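Local coordinates for uncharacterized protein (Eubacterium rectale, PDB 5COZ) that is of unknown function but, as a YycH-like domain protein with a lipoprotein-type signal, is probably an extracytoplasmic protein with a regulatory role, at residues V298-E304 and V320-Y326; A233-Y237 and M306-D310; A168-V173 and Y212-M216; G142-S146 and Q240-L244; H130-L134 and E202-D206. All coordinates share one frame; numbering follows the deposited sequence.

Interaction 1: V298-E304 and V320-Y326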
# COMPACT_ATOMS: atom_id res chain seq x y z
N VAL A 298 -1.25 -11.90 -14.48
CA VAL A 298 -0.35 -11.60 -13.35
C VAL A 298 0.11 -10.16 -13.50
O VAL A 298 0.59 -9.79 -14.58
CB VAL A 298 0.84 -12.59 -13.31
CG1 VAL A 298 1.86 -12.17 -12.23
CG2 VAL A 298 0.35 -14.02 -13.05
N SER A 299 -0.05 -9.33 -12.44
CA SER A 299 0.23 -7.90 -12.54
C SER A 299 1.44 -7.42 -11.73
O SER A 299 1.97 -6.34 -12.02
CB SER A 299 -1.00 -7.11 -12.11
OG SER A 299 -1.18 -7.18 -10.70
N GLU A 300 1.83 -8.15 -10.66
CA GLU A 300 2.96 -7.69 -9.86
C GLU A 300 3.56 -8.85 -9.07
O GLU A 300 2.82 -9.69 -8.54
CB GLU A 300 2.49 -6.58 -8.90
CG GLU A 300 3.58 -6.05 -8.01
CD GLU A 300 3.20 -4.96 -7.04
OE1 GLU A 300 2.13 -4.32 -7.20
OE2 GLU A 300 4.02 -4.70 -6.14
N ILE A 301 4.90 -8.85 -8.96
CA ILE A 301 5.61 -9.77 -8.09
C ILE A 301 6.43 -8.86 -7.17
O ILE A 301 7.19 -8.02 -7.67
CB ILE A 301 6.48 -10.79 -8.83
CG1 ILE A 301 5.63 -11.60 -9.82
CG2 ILE A 301 7.24 -11.70 -7.82
CD1 ILE A 301 6.55 -12.47 -10.80
N SER A 302 6.27 -9.01 -5.86
CA SER A 302 6.83 -8.06 -4.91
C SER A 302 7.43 -8.73 -3.70
O SER A 302 6.80 -9.61 -3.11
CB SER A 302 5.70 -7.12 -4.46
OG SER A 302 6.12 -6.16 -3.50
N LEU A 303 8.62 -8.29 -3.29
CA LEU A 303 9.30 -8.74 -2.08
C LEU A 303 8.83 -7.85 -0.94
O LEU A 303 9.00 -6.62 -1.03
CB LEU A 303 10.83 -8.66 -2.25
CG LEU A 303 11.65 -8.92 -1.00
CD1 LEU A 303 11.40 -10.37 -0.47
CD2 LEU A 303 13.15 -8.70 -1.34
N GLU A 304 8.22 -8.44 0.09
CA GLU A 304 7.66 -7.64 1.17
C GLU A 304 7.95 -8.27 2.51
O GLU A 304 8.31 -9.44 2.58
CB GLU A 304 6.13 -7.46 1.00
CG GLU A 304 5.79 -6.92 -0.39
CD GLU A 304 4.32 -6.65 -0.67
OE1 GLU A 304 3.49 -6.96 0.21
OE2 GLU A 304 4.00 -6.24 -1.81
N VAL A 320 8.39 -12.25 2.44
CA VAL A 320 7.50 -13.00 1.57
C VAL A 320 7.63 -12.49 0.15
O VAL A 320 7.95 -11.31 -0.07
CB VAL A 320 6.00 -12.92 2.04
CG1 VAL A 320 5.82 -13.61 3.39
CG2 VAL A 320 5.46 -11.49 2.09
N TRP A 321 7.34 -13.36 -0.82
CA TRP A 321 7.11 -12.97 -2.20
C TRP A 321 5.61 -12.96 -2.43
O TRP A 321 4.95 -13.98 -2.16
CB TRP A 321 7.78 -13.94 -3.18
CG TRP A 321 9.26 -13.78 -3.32
CD1 TRP A 321 10.22 -14.65 -2.89
CD2 TRP A 321 9.93 -12.74 -4.04
NE1 TRP A 321 11.47 -14.20 -3.28
CE2 TRP A 321 11.32 -13.05 -4.01
CE3 TRP A 321 9.51 -11.58 -4.70
CZ2 TRP A 321 12.28 -12.24 -4.63
CZ3 TRP A 321 10.47 -10.78 -5.33
CH2 TRP A 321 11.83 -11.11 -5.28
N VAL A 322 5.05 -11.81 -2.85
CA VAL A 322 3.62 -11.68 -3.10
C VAL A 322 3.42 -11.61 -4.59
O VAL A 322 4.12 -10.85 -5.27
CB VAL A 322 3.01 -10.42 -2.42
CG1 VAL A 322 1.49 -10.45 -2.57
CG2 VAL A 322 3.39 -10.38 -0.93
N VAL A 323 2.46 -12.38 -5.12
CA VAL A 323 2.08 -12.31 -6.52
C VAL A 323 0.67 -11.76 -6.57
O VAL A 323 -0.26 -12.36 -6.06
CB VAL A 323 2.17 -13.67 -7.26
CG1 VAL A 323 1.77 -13.53 -8.73
CG2 VAL A 323 3.58 -14.24 -7.14
N TYR A 324 0.52 -10.59 -7.22
CA TYR A 324 -0.78 -9.96 -7.41
C TYR A 324 -1.24 -10.29 -8.80
O TYR A 324 -0.43 -10.18 -9.75
CB TYR A 324 -0.67 -8.44 -7.22
CG TYR A 324 -0.15 -8.04 -5.85
CD1 TYR A 324 1.21 -7.84 -5.63
CD2 TYR A 324 -1.03 -7.74 -4.81
CE1 TYR A 324 1.69 -7.39 -4.40
CE2 TYR A 324 -0.56 -7.31 -3.57
CZ TYR A 324 0.80 -7.10 -3.38
OH TYR A 324 1.27 -6.69 -2.16
N TYR A 325 -2.51 -10.72 -8.94
CA TYR A 325 -3.01 -11.07 -10.26
C TYR A 325 -4.48 -10.76 -10.37
O TYR A 325 -5.15 -10.62 -9.36
CB TYR A 325 -2.72 -12.56 -10.57
CG TYR A 325 -3.53 -13.54 -9.72
CD1 TYR A 325 -3.07 -13.95 -8.47
CD2 TYR A 325 -4.71 -14.09 -10.21
CE1 TYR A 325 -3.80 -14.87 -7.71
CE2 TYR A 325 -5.45 -15.00 -9.45
CZ TYR A 325 -4.99 -15.38 -8.20
OH TYR A 325 -5.73 -16.30 -7.46
N TYR A 326 -4.98 -10.72 -11.60
CA TYR A 326 -6.40 -10.55 -11.87
C TYR A 326 -6.99 -11.83 -12.41
O TYR A 326 -6.32 -12.53 -13.16
CB TYR A 326 -6.63 -9.46 -12.94
CG TYR A 326 -6.18 -8.09 -12.53
CD1 TYR A 326 -6.89 -7.35 -11.59
CD2 TYR A 326 -5.07 -7.49 -13.14
CE1 TYR A 326 -6.49 -6.07 -11.23
CE2 TYR A 326 -4.65 -6.21 -12.77
CZ TYR A 326 -5.38 -5.50 -11.83
OH TYR A 326 -4.98 -4.23 -11.44
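The antiparallel beta hairpin of strands 295-311 and 314-330 pairs V298-E304 with V320-Y326, and a classic beta bulge interrupts its ladder where S299 and E300 both face Y324. There Y324 O accepts from two amides on the same face of its carbonyl plane, S299 N at 2.8 Å and the longer E300 N at 3.2 Å. Y324 N answers to E300 O, and beyond it the regular ladder resumes, with paired bonds linking S302 to V322 and E304 to V320.

Alternation along the strands sorts the side chains onto two faces of the sheet. V298, I301, L303, W321 and V323 share one of them with Y325; helix 276-288 packs on V298, W321 and Y325. On this face L303 CB lies over the six-membered ring of W321 in a CH-pi contact, 4.0 Å from the centroid and offset toward the rim, while V298 CG1 meets V323 CG1 at 3.8 Å.

The other face is more polar. E304 and Y324 reach toward each other from opposite directions, and Y324 OH donates to the syn lone pair of E304 OE2 at 2.8 Å, in the plane of the phenol ring. S302 OG, held anti to its own amide nitrogen (chi1 178°), donates to the anti lone pair of the same E304 OE2 at 2.7 Å, engaging both lone pairs of that oxygen and limiting carboxylate rotation. E300 runs alongside the Y324 ring, its CB 3.7 Å from Y324 CD1, with the two flat groups turned 39° apart. R227 forms salt bridges with both E300 and E304, and N50 also binds the E300 carboxylate.

Interaction 2: A233-Y237 and M306-D310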
# COMPACT_ATOMS: atom_id res chain seq x y z
N ALA A 233 -6.42 -14.90 8.98
CA ALA A 233 -6.05 -16.30 9.19
C ALA A 233 -4.54 -16.49 9.01
O ALA A 233 -3.93 -17.30 9.71
CB ALA A 233 -6.80 -17.20 8.20
N LEU A 234 -3.96 -15.74 8.07
CA LEU A 234 -2.54 -15.89 7.80
C LEU A 234 -1.67 -15.09 8.78
O LEU A 234 -0.68 -15.61 9.28
CB LEU A 234 -2.28 -15.40 6.38
CG LEU A 234 -0.82 -15.45 5.86
CD1 LEU A 234 -0.20 -16.85 6.04
CD2 LEU A 234 -0.77 -14.99 4.44
N THR A 235 -2.07 -13.83 9.05
CA THR A 235 -1.21 -12.95 9.88
C THR A 235 -1.48 -13.02 11.36
O THR A 235 -0.65 -12.57 12.15
CB THR A 235 -1.38 -11.49 9.44
OG1 THR A 235 -2.72 -11.09 9.80
CG2 THR A 235 -1.16 -11.28 7.92
N GLY A 236 -2.67 -13.49 11.73
CA GLY A 236 -3.02 -13.58 13.14
C GLY A 236 -3.69 -12.33 13.68
O GLY A 236 -4.01 -12.29 14.86
N TYR A 237 -3.85 -11.27 12.86
CA TYR A 237 -4.49 -10.04 13.35
C TYR A 237 -5.14 -9.33 12.17
O TYR A 237 -5.04 -9.84 11.02
CB TYR A 237 -3.45 -9.14 14.05
CG TYR A 237 -2.47 -8.44 13.12
CD1 TYR A 237 -1.45 -9.15 12.49
CD2 TYR A 237 -2.55 -7.07 12.89
CE1 TYR A 237 -0.56 -8.52 11.62
CE2 TYR A 237 -1.65 -6.42 12.04
CZ TYR A 237 -0.66 -7.15 11.41
OH TYR A 237 0.21 -6.54 10.54
N MSE A 306 6.15 -9.49 5.80
CA MSE A 306 4.85 -9.77 6.40
C MSE A 306 5.00 -9.84 7.91
O MSE A 306 6.00 -10.35 8.42
CB MSE A 306 4.28 -11.08 5.86
CG MSE A 306 2.88 -11.35 6.41
SE MSE A 306 1.95 -12.69 5.38
CE MSE A 306 1.38 -11.58 3.94
N LEU A 307 4.00 -9.29 8.61
CA LEU A 307 3.95 -9.37 10.05
C LEU A 307 3.00 -10.44 10.52
O LEU A 307 1.89 -10.57 9.99
CB LEU A 307 3.52 -8.06 10.65
CG LEU A 307 4.44 -6.89 10.41
CD1 LEU A 307 4.14 -5.91 11.36
CD2 LEU A 307 5.88 -7.21 10.71
N PHE A 308 3.46 -11.21 11.53
CA PHE A 308 2.66 -12.28 12.10
C PHE A 308 2.52 -12.01 13.57
O PHE A 308 3.54 -11.93 14.29
CB PHE A 308 3.32 -13.65 11.84
CG PHE A 308 3.51 -13.98 10.38
CD1 PHE A 308 2.49 -14.59 9.65
CD2 PHE A 308 4.68 -13.61 9.71
CE1 PHE A 308 2.67 -14.91 8.31
CE2 PHE A 308 4.85 -13.92 8.37
CZ PHE A 308 3.85 -14.58 7.68
N ALA A 309 1.28 -11.87 14.06
CA ALA A 309 1.08 -11.60 15.49
C ALA A 309 1.78 -12.64 16.36
O ALA A 309 1.76 -13.84 16.05
CB ALA A 309 -0.40 -11.54 15.80
N ASP A 310 2.46 -12.17 17.41
CA ASP A 310 3.18 -13.08 18.29
C ASP A 310 2.51 -13.05 19.66
O ASP A 310 1.72 -13.95 19.96
CB ASP A 310 4.68 -12.72 18.34
CG ASP A 310 5.56 -13.61 19.22
OD1 ASP A 310 5.09 -14.70 19.63
OD2 ASP A 310 6.72 -13.24 19.44
O HOH W 1 1.08 -8.69 7.96
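T235 and A309 supply the one direct hydrogen bond of this contact: A309 N donates to T235 O at 2.8 Å, almost in line with the carbonyl. The same oxygen also receives a CA-H...O contact from F308 CA at 3.3 Å. Within A233-Y237, T235 OG1 accepts from Y237 N at 3.3 Å and closes an ST turn; this hydroxyl is further engaged by N239 and N231.

Among the apolar contacts, L234 and M306, a selenomethionine, cross at about a right angle, with L234 CD2 3.7 Å from M306 SE. L234 also sends CD1 toward F308 CE1, and its carbonyl oxygen lies at the edge of the F308 ring, 3.4 Å from F308 CD1.

Y237 brings its ring edge to the strand backbone, with Y237 CE1 3.6 Å from L307 O in the ring plane. Its hydroxyl oxygen passes L307 CB at 3.6 Å. One water donates to L307 O at 2.9 Å and makes a weak, long link to Y237 OH, while the ring of Y315 meets Y237 edge-to-face.

G236 follows the short helix 232-235 with positive phi (89°), a conformation suited to glycine. The arrangement is that of a helix C-terminus turning through glycine, with an ST turn, to dock against strand 295-311 of the mixed sheet.

Interaction 3: A168-V173 and Y212-M216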
# COMPACT_ATOMS: atom_id res chain seq x y z
N ALA A 168 5.65 17.63 -6.85
CA ALA A 168 4.73 17.02 -5.91
C ALA A 168 5.40 15.86 -5.16
O ALA A 168 5.28 15.77 -3.94
CB ALA A 168 3.49 16.53 -6.67
N GLU A 169 6.20 15.06 -5.88
CA GLU A 169 6.94 13.95 -5.27
C GLU A 169 7.97 14.46 -4.27
O GLU A 169 8.13 13.89 -3.19
CB GLU A 169 7.61 13.07 -6.32
CG GLU A 169 8.20 11.84 -5.67
CD GLU A 169 8.80 10.80 -6.58
OE1 GLU A 169 8.62 10.89 -7.81
OE2 GLU A 169 9.42 9.85 -6.04
N GLU A 170 8.63 15.58 -4.59
CA GLU A 170 9.60 16.17 -3.67
C GLU A 170 8.92 16.59 -2.36
O GLU A 170 9.47 16.37 -1.28
CB GLU A 170 10.31 17.35 -4.33
CG GLU A 170 11.33 16.90 -5.37
CD GLU A 170 11.94 17.95 -6.28
OE1 GLU A 170 11.46 19.11 -6.28
OE2 GLU A 170 12.88 17.60 -7.03
N LEU A 171 7.68 17.14 -2.44
CA LEU A 171 6.95 17.51 -1.24
C LEU A 171 6.51 16.26 -0.44
O LEU A 171 6.57 16.26 0.79
CB LEU A 171 5.74 18.38 -1.61
CG LEU A 171 4.85 18.86 -0.45
CD1 LEU A 171 5.66 19.59 0.65
CD2 LEU A 171 3.71 19.71 -0.99
N ALA A 172 6.10 15.20 -1.15
CA ALA A 172 5.70 13.96 -0.45
C ALA A 172 6.91 13.34 0.30
O ALA A 172 6.78 12.95 1.46
CB ALA A 172 5.11 12.97 -1.44
N VAL A 173 8.11 13.35 -0.35
CA VAL A 173 9.34 12.79 0.22
C VAL A 173 9.76 13.63 1.45
O VAL A 173 10.10 13.08 2.50
CB VAL A 173 10.44 12.73 -0.88
CG1 VAL A 173 11.83 12.53 -0.28
CG2 VAL A 173 10.12 11.62 -1.89
N TYR A 212 -3.16 15.19 -6.48
CA TYR A 212 -2.21 14.09 -6.62
C TYR A 212 -2.31 13.23 -5.37
O TYR A 212 -2.37 13.79 -4.28
CB TYR A 212 -0.77 14.60 -6.68
CG TYR A 212 -0.33 15.27 -7.95
CD1 TYR A 212 -0.29 14.57 -9.16
CD2 TYR A 212 0.14 16.58 -7.93
CE1 TYR A 212 0.20 15.16 -10.32
CE2 TYR A 212 0.66 17.17 -9.08
CZ TYR A 212 0.69 16.46 -10.27
OH TYR A 212 1.18 17.07 -11.41
N VAL A 213 -2.25 11.91 -5.50
CA VAL A 213 -2.21 11.02 -4.33
C VAL A 213 -0.99 10.15 -4.45
O VAL A 213 -0.88 9.36 -5.39
CB VAL A 213 -3.48 10.16 -4.18
CG1 VAL A 213 -3.34 9.14 -3.03
CG2 VAL A 213 -4.72 11.02 -3.96
N PHE A 214 -0.07 10.26 -3.48
CA PHE A 214 1.06 9.35 -3.43
C PHE A 214 0.81 8.26 -2.45
O PHE A 214 0.30 8.51 -1.36
CB PHE A 214 2.33 10.08 -2.98
CG PHE A 214 2.85 10.98 -4.06
CD1 PHE A 214 2.42 12.30 -4.16
CD2 PHE A 214 3.84 10.54 -4.93
CE1 PHE A 214 2.92 13.14 -5.17
CE2 PHE A 214 4.32 11.37 -5.95
CZ PHE A 214 3.86 12.66 -6.06
N PHE A 215 1.24 7.05 -2.81
CA PHE A 215 1.37 5.94 -1.89
C PHE A 215 2.83 5.75 -1.66
O PHE A 215 3.57 5.48 -2.59
CB PHE A 215 0.77 4.60 -2.39
CG PHE A 215 -0.72 4.41 -2.35
CD1 PHE A 215 -1.58 5.49 -2.15
CD2 PHE A 215 -1.26 3.15 -2.51
CE1 PHE A 215 -2.98 5.30 -2.18
CE2 PHE A 215 -2.65 2.95 -2.50
CZ PHE A 215 -3.50 4.03 -2.32
N MSE A 216 3.25 5.92 -0.40
CA MSE A 216 4.62 5.61 0.00
C MSE A 216 4.58 4.40 0.89
O MSE A 216 3.54 4.09 1.46
CB MSE A 216 5.28 6.79 0.69
CG MSE A 216 5.02 8.05 -0.09
SE MSE A 216 5.73 9.58 0.76
CE MSE A 216 7.20 9.52 -0.02
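The F214 ring receives A172 CB over one face, 3.8 Å above its plane and offset toward the rim, and A168 CB in plane at its edge. It stands where helix 165-178 packs across strand 211-220 of the antiparallel sheet, a helix-on-sheet layer in which the local axes are 9.7 Å apart and their directions differ by 46°. Alternate strand residues, Y212, F214 and M216, start their side chains toward the helix, and A168 and A172, one turn apart, turn theirs toward the strand.

These small methyl groups let the large side chains approach the helix backbone. F214 CG is anti to the carbonyl carbon (chi1 -72°), directing the ring to A168 and E169, where F214 CZ comes within 3.4 Å of E169 N. The A172 contact is a CH-pi interaction, with A172 CB 4.2 Å from the ring centroid. E169 crosses the phenylalanine at about a right angle through its aliphatic part, E169 CB lying 3.7 Å from F214 CE2. Its carboxylate is hydrogen-bonded to N187.

At one end of the contact, M216 is a selenomethionine with two conformers; in one of them its chain bends at its last torsion, M216 SE lies 3.6 Å from A172 O, and M216 CE approaches V173 CG2 at 4.1 Å. At the other end, the phenol oxygen of Y212 is engaged by M163 O and L160 N in the loop preceding the helix, and A168 CB approaches the tyrosine ring obliquely, 3.6 Å from Y212 CD2.

Interaction 4: G142-S146 and Q240-L244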
# COMPACT_ATOMS: atom_id res chain seq x y z
N GLY A 142 -10.42 4.87 -4.77
CA GLY A 142 -10.43 4.06 -3.56
C GLY A 142 -9.04 3.52 -3.34
O GLY A 142 -8.29 3.31 -4.30
N THR A 143 -8.65 3.35 -2.08
CA THR A 143 -7.30 2.96 -1.76
C THR A 143 -7.09 1.45 -1.63
O THR A 143 -5.94 1.06 -1.44
CB THR A 143 -6.86 3.61 -0.43
OG1 THR A 143 -7.71 3.13 0.61
CG2 THR A 143 -6.91 5.16 -0.49
N TYR A 144 -8.16 0.62 -1.62
CA TYR A 144 -8.01 -0.81 -1.36
C TYR A 144 -7.73 -1.60 -2.61
O TYR A 144 -8.40 -1.44 -3.64
CB TYR A 144 -9.27 -1.39 -0.70
CG TYR A 144 -9.52 -0.85 0.69
CD1 TYR A 144 -10.19 0.35 0.88
CD2 TYR A 144 -9.11 -1.55 1.81
CE1 TYR A 144 -10.38 0.88 2.16
CE2 TYR A 144 -9.30 -1.05 3.09
CZ TYR A 144 -9.95 0.16 3.26
OH TYR A 144 -10.15 0.64 4.54
N TYR A 145 -6.78 -2.54 -2.49
CA TYR A 145 -6.49 -3.45 -3.60
C TYR A 145 -7.72 -4.34 -3.88
O TYR A 145 -8.09 -4.54 -5.03
CB TYR A 145 -5.28 -4.33 -3.23
CG TYR A 145 -4.97 -5.36 -4.29
CD1 TYR A 145 -4.35 -5.00 -5.48
CD2 TYR A 145 -5.29 -6.70 -4.09
CE1 TYR A 145 -4.08 -5.94 -6.48
CE2 TYR A 145 -5.01 -7.66 -5.07
CZ TYR A 145 -4.41 -7.26 -6.26
OH TYR A 145 -4.16 -8.17 -7.25
N SER A 146 -8.33 -4.89 -2.81
CA SER A 146 -9.52 -5.73 -2.95
C SER A 146 -10.77 -4.89 -3.08
O SER A 146 -10.92 -3.90 -2.35
CB SER A 146 -9.68 -6.64 -1.74
OG SER A 146 -8.60 -7.54 -1.61
N GLN A 240 -3.48 -4.69 7.56
CA GLN A 240 -3.97 -3.83 6.49
C GLN A 240 -2.85 -3.50 5.56
O GLN A 240 -1.67 -3.69 5.89
CB GLN A 240 -4.62 -2.56 7.04
CG GLN A 240 -3.65 -1.65 7.70
CD GLN A 240 -4.38 -0.66 8.56
OE1 GLN A 240 -4.77 -0.96 9.70
NE2 GLN A 240 -4.55 0.56 8.05
N GLU A 241 -3.22 -2.95 4.40
CA GLU A 241 -2.24 -2.61 3.39
C GLU A 241 -1.32 -1.51 3.88
O GLU A 241 -1.76 -0.45 4.37
CB GLU A 241 -2.92 -2.17 2.10
CG GLU A 241 -3.76 -3.27 1.47
CD GLU A 241 -4.78 -2.74 0.48
OE1 GLU A 241 -4.40 -2.46 -0.67
OE2 GLU A 241 -5.93 -2.49 0.90
N ASN A 242 -0.02 -1.78 3.79
CA ASN A 242 0.99 -0.82 4.23
C ASN A 242 1.19 0.29 3.19
O ASN A 242 2.05 0.15 2.31
CB ASN A 242 2.31 -1.53 4.48
CG ASN A 242 3.40 -0.59 4.84
OD1 ASN A 242 3.25 0.25 5.72
ND2 ASN A 242 4.54 -0.73 4.18
N HIS A 243 0.43 1.36 3.30
CA HIS A 243 0.68 2.53 2.46
C HIS A 243 0.45 3.78 3.28
O HIS A 243 -0.55 3.91 3.99
CB HIS A 243 -0.13 2.57 1.11
CG HIS A 243 -1.58 2.18 1.22
ND1 HIS A 243 -2.11 1.19 0.41
CD2 HIS A 243 -2.57 2.69 1.98
CE1 HIS A 243 -3.39 1.12 0.70
NE2 HIS A 243 -3.73 2.01 1.63
N LEU A 244 1.43 4.66 3.19
CA LEU A 244 1.37 6.02 3.74
C LEU A 244 0.78 6.86 2.58
O LEU A 244 1.40 6.94 1.49
CB LEU A 244 2.78 6.48 4.15
CG LEU A 244 2.95 7.98 4.47
CD1 LEU A 244 2.16 8.40 5.69
CD2 LEU A 244 4.48 8.34 4.67
O HOH W 2 -4.17 -0.53 -2.56
O HOH W 3 -6.43 1.05 1.85
O HOH W 4 -7.57 -4.63 -0.03
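Two loop segments approach without strand pairing, the CA atoms of Y144 and E241 standing 7.7 Å apart, and the E241 carboxylate reaches across to the backbone at Y145. Y145 N donates to E241 OE1 at 3.0 Å, meeting the syn side but 28° out of the carboxylate plane; a weaker bond from the same amide goes to E241 OE2. E241 extends beyond CG (chi2 161°), which carries its acid group to this amide. Y145 CB packs 3.3 Å from E241 OE1, and Y144 CD2 comes obliquely to E241 OE2.

Ordered waters extend this grip. One donates to E241 OE2 while accepting from S146 N at 2.9 Å, so the carboxylate reaches a second, successive backbone amide indirectly. The 142-146 loop precedes helix 165-178, whereas 240-244 leads into strand 244-249 through an inverse gamma turn centred on N242, joining distant parts of the chain near its centre.

Beside this carboxylate, H243 turns toward T143: H243 CE1 approaches T143 O obliquely at 3.3 Å. A water in the imidazole plane bridges H243 NE2, at 2.9 Å, to T143 OG1, and also sits over the centre of one face of the Y144 ring. F215 of strand 211-220 lies against both T143 and H243, while the Y145 hydroxyl binds L343 O and its ring meets that of Y324 edge-to-face.

Interaction 5: H130-L134 and E202-D206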
# COMPACT_ATOMS: atom_id res chain seq x y z
N HIS A 130 -11.24 19.47 4.19
CA HIS A 130 -12.55 19.05 3.69
C HIS A 130 -12.43 18.58 2.21
O HIS A 130 -12.94 17.52 1.87
CB HIS A 130 -13.53 20.22 3.84
CG HIS A 130 -14.88 19.95 3.24
ND1 HIS A 130 -15.74 19.03 3.80
CD2 HIS A 130 -15.45 20.48 2.14
CE1 HIS A 130 -16.82 19.03 3.03
NE2 HIS A 130 -16.68 19.88 2.01
N ASP A 131 -11.69 19.32 1.38
CA ASP A 131 -11.51 18.94 -0.03
C ASP A 131 -10.71 17.62 -0.16
O ASP A 131 -11.04 16.78 -0.99
CB ASP A 131 -10.80 20.05 -0.82
CG ASP A 131 -11.61 21.33 -0.99
OD1 ASP A 131 -12.81 21.33 -0.66
OD2 ASP A 131 -11.03 22.33 -1.49
N GLY A 132 -9.70 17.44 0.68
CA GLY A 132 -8.90 16.22 0.66
C GLY A 132 -9.72 15.00 1.04
O GLY A 132 -9.67 13.96 0.39
N LYS A 133 -10.50 15.13 2.11
CA LYS A 133 -11.43 14.09 2.54
C LYS A 133 -12.35 13.66 1.37
O LYS A 133 -12.47 12.46 1.09
CB LYS A 133 -12.30 14.62 3.70
CG LYS A 133 -13.23 13.55 4.26
CD LYS A 133 -14.03 14.06 5.45
CE LYS A 133 -15.38 14.54 5.09
NZ LYS A 133 -16.23 14.72 6.30
N LEU A 134 -12.97 14.64 0.69
CA LEU A 134 -13.89 14.27 -0.39
C LEU A 134 -13.16 13.71 -1.60
O LEU A 134 -13.66 12.76 -2.22
CB LEU A 134 -14.76 15.44 -0.79
CG LEU A 134 -15.64 16.06 0.34
CD1 LEU A 134 -16.60 17.03 -0.25
CD2 LEU A 134 -16.44 15.01 1.13
N GLU A 202 -21.01 16.85 0.28
CA GLU A 202 -21.69 17.12 1.55
C GLU A 202 -22.61 18.32 1.40
O GLU A 202 -23.64 18.39 2.06
CB GLU A 202 -20.68 17.33 2.68
CG GLU A 202 -19.99 16.05 3.08
CD GLU A 202 -18.95 16.17 4.18
OE1 GLU A 202 -18.78 17.27 4.74
OE2 GLU A 202 -18.33 15.13 4.50
N ASP A 203 -22.21 19.26 0.53
CA ASP A 203 -22.93 20.48 0.18
C ASP A 203 -22.94 20.63 -1.34
O ASP A 203 -22.14 19.99 -2.02
CB ASP A 203 -22.28 21.72 0.83
CG ASP A 203 -22.47 21.78 2.33
OD1 ASP A 203 -21.65 21.18 3.06
OD2 ASP A 203 -23.43 22.45 2.78
N ASP A 204 -23.80 21.51 -1.86
CA ASP A 204 -23.91 21.80 -3.30
C ASP A 204 -22.67 22.55 -3.81
O ASP A 204 -22.45 22.62 -5.02
CB ASP A 204 -25.19 22.61 -3.59
CG ASP A 204 -25.31 23.87 -2.76
OD1 ASP A 204 -25.54 23.76 -1.53
OD2 ASP A 204 -25.15 24.98 -3.34
N THR A 205 -21.86 23.10 -2.88
CA THR A 205 -20.62 23.82 -3.19
C THR A 205 -19.45 22.83 -3.45
O THR A 205 -18.46 23.24 -4.03
CB THR A 205 -20.27 24.82 -2.08
OG1 THR A 205 -20.01 24.10 -0.86
CG2 THR A 205 -21.36 25.87 -1.85
N ASP A 206 -19.57 21.56 -3.00
CA ASP A 206 -18.49 20.57 -3.20
C ASP A 206 -18.38 20.15 -4.65
O ASP A 206 -19.36 19.71 -5.25
CB ASP A 206 -18.69 19.34 -2.29
CG ASP A 206 -18.61 19.67 -0.81
OD1 ASP A 206 -17.81 20.56 -0.44
OD2 ASP A 206 -19.31 19.02 -0.02
O HOH W 5 -15.24 20.35 -1.44
O HOH W 6 -17.70 17.52 7.28
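D206 OD2 is gripped by two backbone amides of its own loop: E202 N, at 2.8 Å on the anti lone pair, and D203 N, at 3.0 Å from above the carboxylate plane. These bonds fix the aspartate while its other oxygen faces helix 130-137. H130 NE2 donates to D206 OD1 at 2.8 Å, with the acceptor close to the imidazole plane although the donor lies 32° out of the carboxylate plane on the syn side. A water donates to both D131 OD1 and D206 OD1.

E202 supplies a second acidic contact. K133 NZ forms a salt bridge with E202, donating to the syn lone pair of OE2 at 2.8 Å, the lysine bend at chi3 (97°) bringing the ammonium group to it. E202 OE1 lies at the edge of the H130 ring, 3.1 Å from H130 CE1. Such neighbouring acids would be expected to favour a protonated imidazole. L134 meets both acids, CD1 3.4 Å from D206 CG and CD2 beside the E202 carboxylate.

The arrangement is a surface loop with a type I turn from D203 to D206, joined to the first turn of a helix by a His-carboxylate bond and a Lys-Glu salt bridge.

How the interactions relate
Two sheets organise these contacts. Interactions 1 and 2 share strand 295-311 of the mixed sheet, their centres 18 Å apart, and touch where V320 packs on M306. Interaction 3 lies on the antiparallel sheet, nested along the chain inside the loop closed by interaction 4; a probable hydrogen bond from L244 N to M216 O links them. Interaction 4, about 5 Å from the chain's centre, also touches interaction 1 through Y145, connecting the two sheet regions. Interaction 5 lies at the periphery, 35 Å from interaction 1, centre to centre. Its segments alternate along the chain with those of interactions 3 and 4; all three close before interaction 1 opens, whose segments alternate with those of interaction 2.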